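Local atomic coordinates of zinc phosphodiesterase ELAC protein 1 (Homo sapiens, PDB entry 3ZWF), a protein that cleaves tRNA precursors at their 3' ends as a two-zinc phosphodiesterase and acts in tRNA repair by removing a 2',3'-cyclic phosphate. Residues 259-264 with 299-304; 282-285 with 290-293; 68-73 with 102-107. All coordinates share one frame; numbering follows the deposited sequence.

How the contacts relate
Contacts 1 and 2 share helix 292-301, contact 2 at its N-terminal start and contact 1 at its C-terminal end. Their centres are 19 Å apart and their nearest atoms about 7 Å, without touching, and contact 2 falls within the chain that runs between the two segments of contact 1. Contact 3 comes earlier in the sequence and lies far off, its centre 35 Å from that of contact 1 and 33 Å from that of contact 2. Contact 2 approaches the zinc site, the side chain of Ser290 being about 11 Å from a zinc ion; that of Pro70 in contact 3 is about 11 Å from the side chain of the zinc ligand His65. Contact 1 is remote from the metals.

Contact 1: residues 259-264 with 299-304; sequences GGVKLC and AKLCRA
Cys264 and Cys302 meet where helix 259-263 and the C-terminal end of helix 292-301 lie side by side against a sheet of the metallo-beta-lactamase fold. Helix 259-263 rests on strand 171-179, with Leu263 and Cys264 against Phe176, while Ala299 of helix 292-301 touches Leu270 of strand 269-273. The buried half of the contact is built by the two cysteines. CB of Cys302 points toward helix 259-263 and sits 3.7 Å from O of Cys264. The side chain of Cys302 has two conformers; in the one described here its SG lies 3.7 Å from CB of Cys264, a thiol packed against a methylene, and the sulfur of Cys264 does not join in. The backbone of Cys302 hydrogen-bonds to that of Glu266.

Toward the solvent the fit is looser. Val261 CG1, set anti to the backbone N (chi1 -168°), lies 4.1 Å from CG of Leu301, and the two side chains cross at about a right angle. CD2 of Leu301 is at the same 4.1 Å from that methyl; Leu301 itself is exposed and Val261 partly so. The chain leaves helix 292-301 just after Cys302 through a Schellman motif. Arg303 adopts a positive phi of 52°, and two backbone bonds reach back into the last turn: Arg303 N to Lys300 O at 3.2 Å and Ala304 N to Ala299 O at 3.0 Å.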
ATOM      1  N   GLY A 259     -21.821  20.076  14.921  1.00 50.15           N
ATOM      2  CA  GLY A 259     -21.083  20.531  13.720  1.00 50.64           C
ATOM      3  C   GLY A 259     -21.420  19.766  12.440  1.00 55.28           C
ATOM      4  O   GLY A 259     -21.513  20.338  11.344  1.00 63.15           O
ATOM      5  N   GLY A 260     -21.614  18.463  12.592  1.00 58.10           N
ATOM      6  CA  GLY A 260     -21.853  17.563  11.459  1.00 55.09           C
ATOM      7  C   GLY A 260     -23.253  17.599  10.874  1.00 48.72           C
ATOM      8  O   GLY A 260     -23.435  17.594   9.655  1.00 48.60           O
ATOM      9  N   VAL A 261     -24.258  17.607  11.732  1.00 56.89           N
ATOM     10  CA  VAL A 261     -25.643  17.668  11.245  1.00 48.82           C
ATOM     11  C   VAL A 261     -25.897  18.954  10.445  1.00 53.93           C
ATOM     12  O   VAL A 261     -26.618  18.962   9.410  1.00 46.23           O
ATOM     13  CB  VAL A 261     -26.673  17.537  12.390  1.00 66.34           C
ATOM     14  CG1 VAL A 261     -28.056  17.302  11.813  1.00 66.11           C
ATOM     15  CG2 VAL A 261     -26.286  16.405  13.344  1.00 73.91           C
ATOM     16  N   LYS A 262     -25.290  20.039  10.936  1.00 49.90           N
ATOM     17  CA  LYS A 262     -25.470  21.361  10.350  1.00 50.30           C
ATOM     18  C   LYS A 262     -24.801  21.419   8.981  1.00 44.61           C
ATOM     19  O   LYS A 262     -25.368  21.935   8.035  1.00 44.91           O
ATOM     20  CB  LYS A 262     -24.916  22.462  11.277  1.00 46.34           C
ATOM     21  N   LEU A 263     -23.592  20.864   8.883  1.00 43.83           N
ATOM     22  CA  LEU A 263     -22.840  20.909   7.626  1.00 40.15           C
ATOM     23  C   LEU A 263     -23.415  20.031   6.528  1.00 41.55           C
ATOM     24  O   LEU A 263     -23.264  20.339   5.357  1.00 48.50           O
ATOM     25  CB  LEU A 263     -21.392  20.510   7.858  1.00 39.49           C
ATOM     26  CG  LEU A 263     -20.505  21.667   8.341  1.00 41.99           C
ATOM     27  CD1 LEU A 263     -19.112  21.157   8.665  1.00 42.30           C
ATOM     28  CD2 LEU A 263     -20.474  22.829   7.342  1.00 46.33           C
ATOM     29  N   CYS A 264     -24.091  18.969   6.926  1.00 37.02           N
ATOM     30  CA  CYS A 264     -24.645  17.986   5.972  1.00 36.68           C
ATOM     31  C   CYS A 264     -26.059  18.295   5.546  1.00 37.41           C
ATOM     32  O   CYS A 264     -26.630  17.545   4.746  1.00 38.50           O
ATOM     33  CB  CYS A 264     -24.603  16.581   6.557  1.00 34.62           C
ATOM     34  SG  CYS A 264     -22.937  15.916   6.758  1.00 35.37           S
ATOM     35  N   ALA A 299     -29.102  10.231   7.553  1.00 32.97           N
ATOM     36  CA  ALA A 299     -29.513  10.837   6.265  1.00 33.91           C
ATOM     37  C   ALA A 299     -30.868  11.552   6.360  1.00 35.56           C
ATOM     38  O   ALA A 299     -31.048  12.655   5.825  1.00 39.18           O
ATOM     39  CB  ALA A 299     -29.594   9.800   5.176  1.00 32.61           C
ATOM     40  N   LYS A 300     -31.792  10.920   7.071  1.00 35.68           N
ATOM     41  CA  LYS A 300     -33.140  11.504   7.335  1.00 39.44           C
ATOM     42  C   LYS A 300     -33.032  12.748   8.218  1.00 40.31           C
ATOM     43  O   LYS A 300     -33.672  13.779   7.975  1.00 44.06           O
ATOM     44  CB  LYS A 300     -34.055  10.431   7.958  1.00 41.14           C
ATOM     45  CG  LYS A 300     -34.641   9.463   6.935  1.00 50.61           C
ATOM     46  N   LEU A 301     -32.197  12.679   9.245  1.00 38.85           N
ATOM     47  CA  LEU A 301     -32.004  13.815  10.146  1.00 41.07           C
ATOM     48  C   LEU A 301     -31.434  15.053   9.410  1.00 42.35           C
ATOM     49  O   LEU A 301     -31.885  16.190   9.670  1.00 44.71           O
ATOM     50  CB  LEU A 301     -31.144  13.417  11.337  1.00 42.63           C
ATOM     51  CG  LEU A 301     -30.911  14.416  12.463  1.00 47.36           C
ATOM     52  CD1 LEU A 301     -32.187  14.690  13.245  1.00 50.00           C
ATOM     53  CD2 LEU A 301     -29.782  13.909  13.379  1.00 47.23           C
ATOM     54  N   CYS A 302     -30.510  14.844   8.472  1.00 40.73           N
ATOM     55  CA  CYS A 302     -29.890  15.885   7.636  0.50 42.44           C
ATOM     56  C   CYS A 302     -30.661  16.291   6.400  1.00 44.25           C
ATOM     57  O   CYS A 302     -30.211  17.163   5.644  1.00 46.08           O
ATOM     58  CB  CYS A 302     -28.552  15.404   7.100  0.50 42.38           C
ATOM     59  SG  CYS A 302     -27.395  15.076   8.381  0.50 43.11           S
ATOM     60  N   ARG A 303     -31.793  15.631   6.166  1.00 43.28           N
ATOM     61  CA  ARG A 303     -32.599  15.827   4.950  1.00 43.37           C
ATOM     62  C   ARG A 303     -31.738  15.692   3.680  1.00 42.41           C
ATOM     63  O   ARG A 303     -31.893  16.428   2.714  1.00 42.45           O
ATOM     64  CB  ARG A 303     -33.408  17.178   4.984  1.00 46.73           C
ATOM     65  N   ALA A 304     -30.809  14.728   3.678  1.00 40.80           N
ATOM     66  CA  ALA A 304     -30.039  14.467   2.483  1.00 40.21           C
ATOM     67  C   ALA A 304     -30.911  13.971   1.353  1.00 40.39           C
ATOM     68  O   ALA A 304     -31.859  13.199   1.546  1.00 44.01           O
ATOM     69  CB  ALA A 304     -28.856  13.460   2.777  1.00 39.57           C
TER

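Contact 2: residues 282-285 with 290-293; sequences DKAK and STPQ
Ala284 directs its CB at the extended link of Ser290 and Thr291 that leads into helix 292-301, and these three buried residues make the contact. The methyl of Ala284 meets the methyl of Thr291, CB to CG2, at 3.7 Å. Ser290 contributes its backbone instead: its C lies 4.3 Å from CB of Ala284, and the CA atoms of Ala284 and Ser290 are 5.7 Å apart. The meeting is small, van der Waals packing of one methyl of helix 281-286 against a methyl and the backbone carbonyl carbon of segment 290-293.

Thr291 divides its side chain between two tasks. With chi1 at 68°, OG1 stands between the backbone N and the carbonyl carbon, while CG2 is anti to the carbonyl carbon and is the branch that meets Ala284. OG1 hydrogen-bonds to OD1 of Asp278, which also accepts the N-H of Gln293; one carboxylate oxygen thereby ties together the N-cap residue Thr291 and the first turn of helix 292-301. Ser290 and Thr291 close the His-Ser-Thr (HST) motif of RNase Z enzymes, and Glu273 and Ala274 belong to the companion HEAT motif. The two motifs are joined here by a hydrogen bond from Ser290 N to OE1 of Glu273, and Pro292 packs on Ala274. CB of Ser290 points away from helix 281-286, and its OG hydrogen-bonds to the backbone O of Cys252. The side chain of Ser290 is about 8 Å from that of Asp251, the neighbour of Cys252 in the chain, which binds both zinc ions.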
ATOM      1  N   ASP A 282     -24.704  -4.157  17.455  1.00 35.98           N
ATOM      2  CA  ASP A 282     -23.852  -4.162  18.660  1.00 39.38           C
ATOM      3  C   ASP A 282     -22.379  -4.332  18.294  1.00 35.92           C
ATOM      4  O   ASP A 282     -21.534  -3.561  18.743  1.00 39.33           O
ATOM      5  CB  ASP A 282     -24.281  -5.251  19.655  1.00 44.46           C
ATOM      6  CG  ASP A 282     -25.593  -4.940  20.346  1.00 49.69           C
ATOM      7  OD1 ASP A 282     -26.033  -3.771  20.322  1.00 61.10           O
ATOM      8  OD2 ASP A 282     -26.191  -5.877  20.915  1.00 59.89           O
ATOM      9  N   LYS A 283     -22.083  -5.306  17.446  1.00 34.75           N
ATOM     10  CA  LYS A 283     -20.739  -5.502  16.947  1.00 34.77           C
ATOM     11  C   LYS A 283     -20.226  -4.282  16.162  1.00 34.39           C
ATOM     12  O   LYS A 283     -19.082  -3.851  16.341  1.00 31.48           O
ATOM     13  CB  LYS A 283     -20.637  -6.750  16.082  1.00 36.23           C
ATOM     14  CG  LYS A 283     -19.236  -7.018  15.588  1.00 38.56           C
ATOM     15  CD  LYS A 283     -19.158  -8.372  14.867  1.00 45.67           C
ATOM     16  CE  LYS A 283     -17.761  -8.703  14.476  1.00 48.27           C
ATOM     17  NZ  LYS A 283     -17.268  -7.846  13.365  1.00 69.89           N
ATOM     18  N   ALA A 284     -21.088  -3.715  15.320  1.00 30.01           N
ATOM     19  CA  ALA A 284     -20.722  -2.520  14.550  1.00 28.88           C
ATOM     20  C   ALA A 284     -20.279  -1.377  15.486  1.00 29.64           C
ATOM     21  O   ALA A 284     -19.190  -0.820  15.350  1.00 29.80           O
ATOM     22  CB  ALA A 284     -21.878  -2.061  13.624  1.00 28.98           C
ATOM     23  N   LYS A 285     -21.103  -1.069  16.470  1.00 30.76           N
ATOM     24  CA  LYS A 285     -20.824   0.044  17.379  1.00 32.81           C
ATOM     25  C   LYS A 285     -19.564  -0.218  18.181  1.00 35.20           C
ATOM     26  O   LYS A 285     -18.769   0.682  18.395  1.00 33.21           O
ATOM     27  CB  LYS A 285     -22.011   0.290  18.316  1.00 34.84           C
ATOM     28  CG  LYS A 285     -23.228   0.867  17.630  1.00 36.15           C
ATOM     29  CD  LYS A 285     -24.357   1.033  18.616  1.00 39.38           C
ATOM     30  CE  LYS A 285     -25.591   1.679  17.991  1.00 41.78           C
ATOM     31  NZ  LYS A 285     -26.778   1.468  18.859  1.00 47.92           N
ATOM     32  N   SER A 290     -21.036   1.698  11.643  1.00 26.29           N
ATOM     33  CA  SER A 290     -22.490   1.892  11.452  1.00 26.85           C
ATOM     34  C   SER A 290     -23.114   0.752  10.658  1.00 26.79           C
ATOM     35  O   SER A 290     -22.454  -0.010   9.921  1.00 26.28           O
ATOM     36  CB  SER A 290     -22.723   3.195  10.710  1.00 26.82           C
ATOM     37  OG  SER A 290     -22.368   4.298  11.506  1.00 27.10           O
ATOM     38  N   THR A 291     -24.419   0.657  10.804  1.00 27.46           N
ATOM     39  CA  THR A 291     -25.216  -0.272  10.019  1.00 27.58           C
ATOM     40  C   THR A 291     -26.162   0.551   9.107  1.00 27.86           C
ATOM     41  O   THR A 291     -26.218   1.783   9.218  1.00 28.03           O
ATOM     42  CB  THR A 291     -26.034  -1.187  10.929  1.00 28.29           C
ATOM     43  OG1 THR A 291     -27.036  -0.415  11.585  1.00 29.09           O
ATOM     44  CG2 THR A 291     -25.138  -1.900  11.953  1.00 28.27           C
ATOM     45  N   PRO A 292     -26.880  -0.114   8.179  1.00 28.01           N
ATOM     46  CA  PRO A 292     -27.680   0.714   7.285  1.00 28.39           C
ATOM     47  C   PRO A 292     -28.760   1.558   7.980  1.00 29.27           C
ATOM     48  O   PRO A 292     -29.001   2.681   7.562  1.00 29.55           O
ATOM     49  CB  PRO A 292     -28.333  -0.310   6.369  1.00 28.59           C
ATOM     50  CG  PRO A 292     -27.304  -1.413   6.279  1.00 27.95           C
ATOM     51  CD  PRO A 292     -26.769  -1.505   7.675  1.00 27.83           C
ATOM     52  N   GLN A 293     -29.358   1.022   9.034  1.00 29.80           N
ATOM     53  CA  GLN A 293     -30.377   1.805   9.762  1.00 30.80           C
ATOM     54  C   GLN A 293     -29.763   3.040  10.422  1.00 30.83           C
ATOM     55  O   GLN A 293     -30.379   4.090  10.494  1.00 31.55           O
ATOM     56  CB  GLN A 293     -31.111   0.953  10.778  1.00 31.97           C
ATOM     57  CG  GLN A 293     -32.322   1.694  11.426  1.00 34.25           C
ATOM     58  CD  GLN A 293     -33.340   2.326  10.451  1.00 36.77           C
ATOM     59  OE1 GLN A 293     -33.525   3.580  10.439  1.00 40.70           O
ATOM     60  NE2 GLN A 293     -34.034   1.484   9.684  1.00 33.59           N
TER

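Contact 3: residues 68-73 with 102-107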
ATOM      1  N   GLY A  68      -2.337   3.399   0.872  1.00 22.26           N
ATOM      2  CA  GLY A  68      -2.111   3.614  -0.561  1.00 22.63           C
ATOM      3  C   GLY A  68      -1.495   4.944  -0.970  1.00 22.95           C
ATOM      4  O   GLY A  68      -1.159   5.159  -2.145  1.00 23.41           O
ATOM      5  N   LEU A  69      -1.388   5.860  -0.019  1.00 22.83           N
ATOM      6  CA  LEU A  69      -0.947   7.235  -0.313  1.00 23.22           C
ATOM      7  C   LEU A  69       0.496   7.387  -0.817  1.00 23.74           C
ATOM      8  O   LEU A  69       0.742   8.051  -1.811  1.00 24.26           O
ATOM      9  CB  LEU A  69      -1.301   8.186   0.865  1.00 23.13           C
ATOM     10  CG  LEU A  69      -1.114   9.670   0.564  1.00 24.42           C
ATOM     11  CD1 LEU A  69      -1.897  10.102  -0.678  1.00 25.54           C
ATOM     12  CD2 LEU A  69      -1.678  10.415   1.802  1.00 25.43           C
ATOM     13  N   PRO A  70       1.469   6.720  -0.178  1.00 23.94           N
ATOM     14  CA  PRO A  70       2.847   6.863  -0.682  1.00 25.65           C
ATOM     15  C   PRO A  70       2.995   6.378  -2.111  1.00 24.77           C
ATOM     16  O   PRO A  70       3.631   7.048  -2.945  1.00 25.44           O
ATOM     17  CB  PRO A  70       3.652   5.988   0.289  1.00 25.76           C
ATOM     18  CG  PRO A  70       2.900   6.047   1.543  1.00 27.07           C
ATOM     19  CD  PRO A  70       1.444   6.031   1.125  1.00 24.49           C
ATOM     20  N   GLY A  71       2.405   5.213  -2.385  1.00 24.49           N
ATOM     21  CA  GLY A  71       2.413   4.644  -3.722  1.00 24.98           C
ATOM     22  C   GLY A  71       1.775   5.543  -4.737  1.00 25.44           C
ATOM     23  O   GLY A  71       2.312   5.745  -5.818  1.00 26.98           O
ATOM     24  N   LEU A  72       0.609   6.078  -4.387  1.00 25.57           N
ATOM     25  CA  LEU A  72      -0.099   7.005  -5.262  1.00 25.64           C
ATOM     26  C   LEU A  72       0.766   8.221  -5.627  1.00 26.03           C
ATOM     27  O   LEU A  72       0.841   8.599  -6.790  1.00 26.84           O
ATOM     28  CB  LEU A  72      -1.413   7.425  -4.659  1.00 26.03           C
ATOM     29  CG  LEU A  72      -2.238   8.410  -5.493  1.00 30.23           C
ATOM     30  CD1 LEU A  72      -2.648   7.831  -6.857  1.00 29.62           C
ATOM     31  CD2 LEU A  72      -3.464   8.860  -4.689  1.00 29.76           C
ATOM     32  N   LEU A  73       1.376   8.859  -4.631  1.00 26.34           N
ATOM     33  CA  LEU A  73       2.205  10.057  -4.885  1.00 26.60           C
ATOM     34  C   LEU A  73       3.376   9.703  -5.793  1.00 28.04           C
ATOM     35  O   LEU A  73       3.678  10.415  -6.744  1.00 29.34           O
ATOM     36  CB  LEU A  73       2.726  10.669  -3.577  1.00 26.36           C
ATOM     37  CG  LEU A  73       1.622  11.201  -2.632  1.00 25.80           C
ATOM     38  CD1 LEU A  73       2.182  11.677  -1.305  1.00 26.03           C
ATOM     39  CD2 LEU A  73       0.721  12.274  -3.309  1.00 26.36           C
ATOM     40  N   TRP A 102       6.376  12.366   4.687  1.00 25.85           N
ATOM     41  CA  TRP A 102       7.736  12.850   4.564  1.00 28.00           C
ATOM     42  C   TRP A 102       8.736  11.710   4.781  1.00 27.25           C
ATOM     43  O   TRP A 102       9.677  11.510   4.005  1.00 30.23           O
ATOM     44  CB  TRP A 102       8.014  13.962   5.598  1.00 31.37           C
ATOM     45  CG  TRP A 102       9.381  14.369   5.595  1.00 37.34           C
ATOM     46  CD1 TRP A 102      10.423  13.850   6.371  1.00 41.06           C
ATOM     47  CD2 TRP A 102       9.977  15.340   4.732  1.00 56.34           C
ATOM     48  NE1 TRP A 102      11.598  14.454   6.028  1.00 53.19           N
ATOM     49  CE2 TRP A 102      11.361  15.376   5.036  1.00 49.78           C
ATOM     50  CE3 TRP A 102       9.480  16.193   3.735  1.00 69.99           C
ATOM     51  CZ2 TRP A 102      12.244  16.239   4.384  1.00 84.53           C
ATOM     52  CZ3 TRP A 102      10.366  17.054   3.087  1.00 78.70           C
ATOM     53  CH2 TRP A 102      11.730  17.066   3.415  1.00 87.88           C
ATOM     54  N   ARG A 103       8.526  10.977   5.863  1.00 26.52           N
ATOM     55  CA  ARG A 103       9.494   9.924   6.279  1.00 27.61           C
ATOM     56  C   ARG A 103       9.479   8.805   5.255  1.00 26.97           C
ATOM     57  O   ARG A 103      10.524   8.226   4.917  1.00 27.61           O
ATOM     58  CB  ARG A 103       9.124   9.340   7.640  1.00 30.44           C
ATOM     59  CG  ARG A 103       9.377  10.308   8.822  1.00 34.70           C
ATOM     60  CD  ARG A 103       9.435   9.528  10.139  1.00 45.62           C
ATOM     61  NE  ARG A 103       8.747  10.254  11.200  1.00 80.31           N
ATOM     62  CZ  ARG A 103       9.175  11.379  11.768  1.00 61.50           C
ATOM     63  NH1 ARG A 103      10.331  11.936  11.410  1.00 91.27           N
ATOM     64  NH2 ARG A 103       8.437  11.950  12.709  1.00 65.28           N
ATOM     65  N   THR A 104       8.286   8.488   4.749  1.00 26.46           N
ATOM     66  CA  THR A 104       8.137   7.377   3.783  1.00 26.63           C
ATOM     67  C   THR A 104       8.809   7.726   2.440  1.00 27.23           C
ATOM     68  O   THR A 104       9.492   6.906   1.834  1.00 27.86           O
ATOM     69  CB  THR A 104       6.665   6.939   3.629  1.00 26.01           C
ATOM     70  OG1 THR A 104       6.182   6.618   4.946  1.00 25.67           O
ATOM     71  CG2 THR A 104       6.522   5.695   2.677  1.00 26.31           C
ATOM     72  N   MET A 105       8.662   8.974   2.014  1.00 27.20           N
ATOM     73  CA  MET A 105       9.344   9.448   0.799  1.00 27.93           C
ATOM     74  C   MET A 105      10.867   9.424   0.984  1.00 28.68           C
ATOM     75  O   MET A 105      11.604   9.026   0.074  1.00 29.47           O
ATOM     76  CB  MET A 105       8.885  10.833   0.378  1.00 28.42           C
ATOM     77  CG  MET A 105       7.425  10.908  -0.017  1.00 28.35           C
ATOM     78  SD  MET A 105       6.967   9.919  -1.436  1.00 31.00           S
ATOM     79  CE  MET A 105       6.138   8.531  -0.672  1.00 29.92           C
ATOM     80  N   GLU A 106      11.326   9.870   2.152  1.00 28.52           N
ATOM     81  CA  GLU A 106      12.765   9.881   2.447  1.00 30.46           C
ATOM     82  C   GLU A 106      13.304   8.450   2.466  1.00 29.81           C
ATOM     83  O   GLU A 106      14.365   8.173   1.884  1.00 32.16           O
ATOM     84  CB  GLU A 106      13.046  10.575   3.780  1.00 32.59           C
ATOM     85  CG  GLU A 106      14.522  10.696   4.058  1.00 39.25           C
ATOM     86  CD  GLU A 106      14.856  11.458   5.328  1.00 49.65           C
ATOM     87  OE1 GLU A 106      14.186  11.250   6.365  1.00 63.03           O
ATOM     88  OE2 GLU A 106      15.829  12.236   5.299  1.00 88.25           O
ATOM     89  N   LEU A 107      12.585   7.559   3.159  1.00 29.22           N
ATOM     90  CA  LEU A 107      13.039   6.150   3.326  1.00 29.75           C
ATOM     91  C   LEU A 107      13.177   5.470   1.976  1.00 30.35           C
ATOM     92  O   LEU A 107      14.096   4.624   1.764  1.00 31.30           O
ATOM     93  CB  LEU A 107      12.074   5.377   4.227  1.00 29.13           C
ATOM     94  CG  LEU A 107      12.384   3.914   4.559  1.00 29.70           C
ATOM     95  CD1 LEU A 107      13.596   3.825   5.512  1.00 30.46           C
ATOM     96  CD2 LEU A 107      11.148   3.173   5.102  1.00 29.06           C
TER
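The ring of Pro70 is overlapped by two methyl groups from successive residues of helix 97-107. CG2 of Thr104 comes to 3.7 Å from CB of Pro70 and 3.8 Å from CG of Pro70, and so rests on the CB-CG bond of the ring rather than on a single atom. CE of Met105 reaches the same Pro70 CB at 3.7 Å and lies equally near Pro70 CA, so CB is touched by both methyls.

The two residues arrive by different routes. CB of Thr104 points toward helix 69-79, its CG2 anti to the backbone N (chi1 -55° for OG1), and OG1 is turned back along its own helix to hydrogen-bond with O of Phe100. Met105 starts off beside the contact, and bends at chi2 (-63°) and chi3 (104°) bring its terminal methyl over to the proline; the side chain also touches Thr110 and Leu112.

The packing continues into the other half of the homodimer. Phe67 of the second subunit lies against both Pro70 and Thr104, and Leu107 touches Phe100 of that subunit. Helix 69-79 follows the zinc ligands His60, His62, Asp64 and His65, the HxHxDH motif. Helices 69-79 and 97-107 are the successive connections between parallel strands 53-57, 89-94 and 116-121, the beta-alpha-beta crossover pattern of the metallo-beta-lactamase fold.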